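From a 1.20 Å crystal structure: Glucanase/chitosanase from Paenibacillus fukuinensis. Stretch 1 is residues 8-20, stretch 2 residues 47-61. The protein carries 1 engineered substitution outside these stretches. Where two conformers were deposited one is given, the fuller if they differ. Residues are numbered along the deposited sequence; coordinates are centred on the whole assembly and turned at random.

Stretch 1 8-20: NLALNKTATASSI
Stretch 2 47-61: PQWIYVNLGSSQTVN

Residues 15-17 and 48-53 run antiparallel, their N-to-C directions 162° apart and their axes 4.7 Å apart at closest approach. The register pairs Ala 15 with Val 52 (CA-CA 4.4 Å), Thr 16 with Tyr 51 (5.4 Å) and Ala 17 with Ile 50 (4.1 Å); the wide pair is hydrogen-bonded, the two narrow ones are not. Backbone angles are extended, from -122/153 at Ala 15 to -131/162 at Ala 17, and -146/137 at Ile 50 to -116/141 at Val 52.

Thr 16 and Tyr 51 satisfy each other completely along the backbone: Thr 16 N donates to Tyr 51 O at 2.9 Å (165°), and Tyr 51 N to Thr 16 O at 2.8 Å (170°). Two residues earlier in stretch 1, Thr 14 O accepts from Asn 53 N at 2.9 Å, nearly linear at 176°. The return bond is replaced by water 1, which accepts from Thr 14 N at 2.9 Å and donates to Asn 53 O at 2.8 Å. At the other end, Ser 18 N donates to Trp 49 O (2.9 Å, 162°). Ser 18, with phi/psi -67/-31, leaves the extended conformation, and its p rotamer (46°) lets the side chain serve as acceptor: Trp 49 N donates to Ser 18 OG at 2.9 Å (160°). Between these bonds, Ala 15 CA lies 3.3 Å from Tyr 51 O and Ala 17 CA 3.2 Å from Trp 49 O, both CA-H...O contacts.

Both aromatic residues adopt p rotamers. Thr 16 CB sits over the Tyr 51 ring, 3.8 Å from its centroid and 20° off the normal; Ser 18 CB covers the five-membered ring of Trp 49 at 3.6 Å and 12°. These are CH-pi contacts. On the face carrying Ala 15, Ala 17, Ile 50 and Val 52, Ala 17 CB meets Ile 50 CB at 4.2 Å.

Before the strand, a type I turn spans Asn 8 to Leu 11 and a type II turn Ala 10 to Lys 13. Asn 8 OD1 accepts from Ala 10 N at 3.0 Å, while Ala 10 O accepts from Lys 13 N at 3.2 Å. The Lys 13 side chain (m, m, t, m) folds back so that NZ donates to Leu 9 O at 3.2 Å. Ala 10 CB packs 4.1 Å from both Val 52 CG1 and Leu 54 CD2, and Leu 9 CD1 extends the apolar contact to Val 60 CG1 at 4.3 Å. Further along stretch 2, Gly 55 N donates to Asn 53 OD1 at 2.8 Å, and the chain turns a corner at Gly 55 and Ser 56.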

# COMPACT_ATOMS: atom_id res chain seq x y z
N ASN A 8 13.18 -5.92 0.23
CA ASN A 8 11.82 -5.47 -0.18
C ASN A 8 11.17 -6.46 -1.11
O ASN A 8 11.54 -6.56 -2.35
CB ASN A 8 11.88 -4.14 -0.79
CG ASN A 8 10.56 -3.69 -1.38
OD1 ASN A 8 9.50 -4.19 -1.04
ND2 ASN A 8 10.62 -2.68 -2.21
N LEU A 9 10.22 -7.23 -0.62
CA LEU A 9 9.61 -8.32 -1.37
C LEU A 9 8.67 -7.83 -2.44
O LEU A 9 8.25 -8.58 -3.34
CB LEU A 9 8.78 -9.23 -0.41
CG LEU A 9 9.62 -9.83 0.70
CD1 LEU A 9 8.68 -10.43 1.74
CD2 LEU A 9 10.75 -10.71 0.23
N ALA A 10 8.32 -6.55 -2.36
CA ALA A 10 7.33 -5.99 -3.28
C ALA A 10 7.91 -5.30 -4.49
O ALA A 10 7.17 -4.83 -5.36
CB ALA A 10 6.46 -4.98 -2.52
N LEU A 11 9.25 -5.19 -4.53
CA LEU A 11 9.86 -4.42 -5.64
C LEU A 11 9.54 -4.98 -7.01
O LEU A 11 9.72 -6.14 -7.28
CB LEU A 11 11.39 -4.39 -5.37
CG LEU A 11 12.21 -3.60 -6.39
CD1 LEU A 11 11.86 -2.12 -6.26
CD2 LEU A 11 13.67 -3.86 -6.27
N ASN A 12 9.04 -4.15 -7.87
CA ASN A 12 8.79 -4.57 -9.26
C ASN A 12 7.64 -5.55 -9.39
O ASN A 12 7.56 -6.16 -10.44
CB ASN A 12 10.06 -5.20 -9.90
CG ASN A 12 11.26 -4.24 -9.92
OD1 ASN A 12 12.42 -4.66 -9.66
ND2 ASN A 12 11.00 -2.94 -10.12
N LYS A 13 6.82 -5.77 -8.35
CA LYS A 13 5.74 -6.72 -8.39
C LYS A 13 4.50 -6.03 -8.91
O LYS A 13 4.39 -4.82 -8.93
CB LYS A 13 5.47 -7.25 -7.03
CG LYS A 13 6.57 -8.06 -6.42
CD LYS A 13 6.92 -9.30 -7.23
CE LYS A 13 7.65 -10.29 -6.42
NZ LYS A 13 8.96 -9.70 -6.24
N THR A 14 3.53 -6.83 -9.37
CA THR A 14 2.29 -6.25 -9.98
C THR A 14 1.39 -5.69 -8.86
O THR A 14 1.14 -6.33 -7.87
CB THR A 14 1.54 -7.40 -10.69
OG1 THR A 14 2.41 -8.05 -11.65
CG2 THR A 14 0.28 -6.90 -11.40
N ALA A 15 0.91 -4.52 -9.15
CA ALA A 15 0.08 -3.81 -8.20
C ALA A 15 -1.30 -3.47 -8.75
O ALA A 15 -1.41 -3.28 -10.00
CB ALA A 15 0.74 -2.51 -7.66
N THR A 16 -2.27 -3.32 -7.91
CA THR A 16 -3.67 -3.06 -8.23
C THR A 16 -4.17 -1.99 -7.34
O THR A 16 -3.95 -2.15 -6.11
CB THR A 16 -4.45 -4.38 -8.07
OG1 THR A 16 -3.83 -5.39 -8.90
CG2 THR A 16 -5.84 -4.21 -8.48
N ALA A 17 -4.92 -1.05 -7.79
CA ALA A 17 -5.50 0.01 -6.95
C ALA A 17 -6.94 0.19 -7.17
O ALA A 17 -7.47 -0.17 -8.29
CB ALA A 17 -4.79 1.35 -7.12
N SER A 18 -7.65 0.79 -6.31
CA SER A 18 -9.03 1.10 -6.50
C SER A 18 -9.22 2.14 -7.62
O SER A 18 -10.25 2.06 -8.34
CB SER A 18 -9.57 1.79 -5.22
OG SER A 18 -8.69 2.78 -4.77
N SER A 19 -8.34 3.05 -7.87
CA SER A 19 -8.44 4.05 -8.92
C SER A 19 -7.05 4.62 -9.14
O SER A 19 -6.13 4.47 -8.23
CB SER A 19 -9.39 5.16 -8.62
OG SER A 19 -8.94 5.95 -7.56
N ILE A 20 -6.87 5.34 -10.23
CA ILE A 20 -5.68 6.09 -10.47
C ILE A 20 -6.09 7.48 -10.94
O ILE A 20 -7.19 7.67 -11.55
CB ILE A 20 -4.68 5.45 -11.49
CG1 ILE A 20 -5.28 5.42 -12.91
CG2 ILE A 20 -4.24 4.07 -10.97
CD1 ILE A 20 -4.26 4.93 -13.85
N PRO A 47 -13.47 5.30 0.16
CA PRO A 47 -12.05 4.97 0.43
C PRO A 47 -11.27 4.83 -0.84
O PRO A 47 -11.80 4.88 -1.96
CB PRO A 47 -12.16 3.59 1.13
CG PRO A 47 -13.32 2.90 0.34
CD PRO A 47 -14.29 4.06 0.07
N GLN A 48 -9.98 4.65 -0.74
CA GLN A 48 -9.10 4.20 -1.80
C GLN A 48 -8.16 3.18 -1.31
O GLN A 48 -7.89 3.11 -0.11
CB GLN A 48 -8.33 5.35 -2.46
CG GLN A 48 -9.21 6.44 -2.98
CD GLN A 48 -10.05 6.12 -4.21
OE1 GLN A 48 -11.06 6.88 -4.48
NE2 GLN A 48 -9.65 5.22 -5.02
N TRP A 49 -7.59 2.38 -2.13
CA TRP A 49 -6.67 1.25 -1.72
C TRP A 49 -5.71 0.92 -2.78
O TRP A 49 -5.97 1.18 -3.99
CB TRP A 49 -7.49 0.05 -1.19
CG TRP A 49 -8.48 -0.53 -2.16
CD1 TRP A 49 -9.83 -0.31 -2.14
CD2 TRP A 49 -8.21 -1.31 -3.32
NE1 TRP A 49 -10.43 -0.93 -3.17
CE2 TRP A 49 -9.51 -1.61 -3.92
CE3 TRP A 49 -7.09 -1.85 -3.87
CZ2 TRP A 49 -9.64 -2.36 -5.10
CZ3 TRP A 49 -7.24 -2.58 -5.13
CH2 TRP A 49 -8.48 -2.82 -5.66
N ILE A 50 -4.62 0.26 -2.40
CA ILE A 50 -3.67 -0.26 -3.31
C ILE A 50 -3.12 -1.52 -2.74
O ILE A 50 -2.82 -1.55 -1.51
CB ILE A 50 -2.55 0.78 -3.62
CG1 ILE A 50 -1.52 0.23 -4.62
CG2 ILE A 50 -1.88 1.30 -2.34
CD1 ILE A 50 -0.71 1.31 -5.22
N TYR A 51 -2.94 -2.57 -3.51
CA TYR A 51 -2.29 -3.76 -3.05
C TYR A 51 -1.26 -4.24 -4.02
O TYR A 51 -1.27 -3.86 -5.23
CB TYR A 51 -3.24 -4.96 -2.68
CG TYR A 51 -4.00 -5.60 -3.80
CD1 TYR A 51 -3.41 -6.50 -4.69
CD2 TYR A 51 -5.33 -5.39 -3.96
CE1 TYR A 51 -4.17 -7.15 -5.66
CE2 TYR A 51 -6.09 -6.05 -4.95
CZ TYR A 51 -5.46 -6.90 -5.75
OH TYR A 51 -6.23 -7.56 -6.73
N VAL A 52 -0.32 -5.04 -3.56
CA VAL A 52 0.73 -5.71 -4.33
C VAL A 52 0.55 -7.19 -4.25
O VAL A 52 0.23 -7.73 -3.22
CB VAL A 52 2.13 -5.25 -3.90
CG1 VAL A 52 2.44 -5.56 -2.47
CG2 VAL A 52 3.18 -5.75 -4.85
N ASN A 53 0.81 -7.87 -5.41
CA ASN A 53 0.88 -9.32 -5.52
C ASN A 53 2.31 -9.70 -5.39
O ASN A 53 3.11 -9.40 -6.33
CB ASN A 53 0.27 -9.70 -6.88
CG ASN A 53 0.27 -11.20 -7.11
OD1 ASN A 53 0.97 -11.93 -6.46
ND2 ASN A 53 -0.48 -11.64 -8.11
N LEU A 54 2.71 -10.28 -4.31
CA LEU A 54 4.09 -10.71 -4.12
C LEU A 54 4.56 -11.86 -5.02
O LEU A 54 5.76 -12.18 -5.06
CB LEU A 54 4.33 -11.02 -2.64
CG LEU A 54 4.03 -9.96 -1.62
CD1 LEU A 54 4.23 -10.48 -0.28
CD2 LEU A 54 4.86 -8.71 -1.90
N GLY A 55 3.62 -12.44 -5.74
CA GLY A 55 3.96 -13.48 -6.76
C GLY A 55 3.67 -14.87 -6.24
O GLY A 55 3.42 -15.79 -7.00
N SER A 56 3.73 -15.05 -4.94
CA SER A 56 3.65 -16.33 -4.23
C SER A 56 3.39 -16.01 -2.78
O SER A 56 3.52 -14.79 -2.40
CB SER A 56 4.92 -17.15 -4.39
OG SER A 56 6.05 -16.53 -3.80
N SER A 57 3.03 -17.01 -2.02
CA SER A 57 2.92 -16.82 -0.57
C SER A 57 4.27 -16.52 0.07
O SER A 57 5.21 -17.34 -0.08
CB SER A 57 2.29 -18.03 0.04
OG SER A 57 0.97 -18.18 -0.42
N GLN A 58 4.39 -15.46 0.89
CA GLN A 58 5.65 -15.14 1.51
C GLN A 58 5.43 -14.75 2.96
O GLN A 58 4.37 -14.32 3.30
CB GLN A 58 6.30 -14.03 0.74
CG GLN A 58 6.77 -14.51 -0.61
CD GLN A 58 8.06 -13.84 -0.89
OE1 GLN A 58 8.06 -12.82 -1.54
NE2 GLN A 58 9.14 -14.30 -0.28
N THR A 59 6.47 -14.89 3.80
CA THR A 59 6.43 -14.40 5.11
C THR A 59 6.55 -12.89 5.07
O THR A 59 7.52 -12.41 4.46
CB THR A 59 7.60 -15.06 5.89
OG1 THR A 59 7.31 -16.45 5.97
CG2 THR A 59 7.55 -14.52 7.27
N VAL A 60 5.70 -12.20 5.74
CA VAL A 60 5.76 -10.77 5.82
C VAL A 60 5.55 -10.31 7.24
O VAL A 60 4.69 -10.85 8.03
CB VAL A 60 4.76 -10.08 4.90
CG1 VAL A 60 4.74 -10.56 3.51
CG2 VAL A 60 3.45 -10.32 5.40
N ASN A 61 6.34 -9.29 7.69
CA ASN A 61 6.18 -8.72 8.99
C ASN A 61 6.29 -7.23 9.03
O ASN A 61 6.28 -6.63 10.12
CB ASN A 61 7.13 -9.38 9.95
CG ASN A 61 8.57 -9.00 9.68
OD1 ASN A 61 8.93 -8.30 8.78
ND2 ASN A 61 9.47 -9.52 10.55
O HOH W 1 3.53 -9.75 -9.03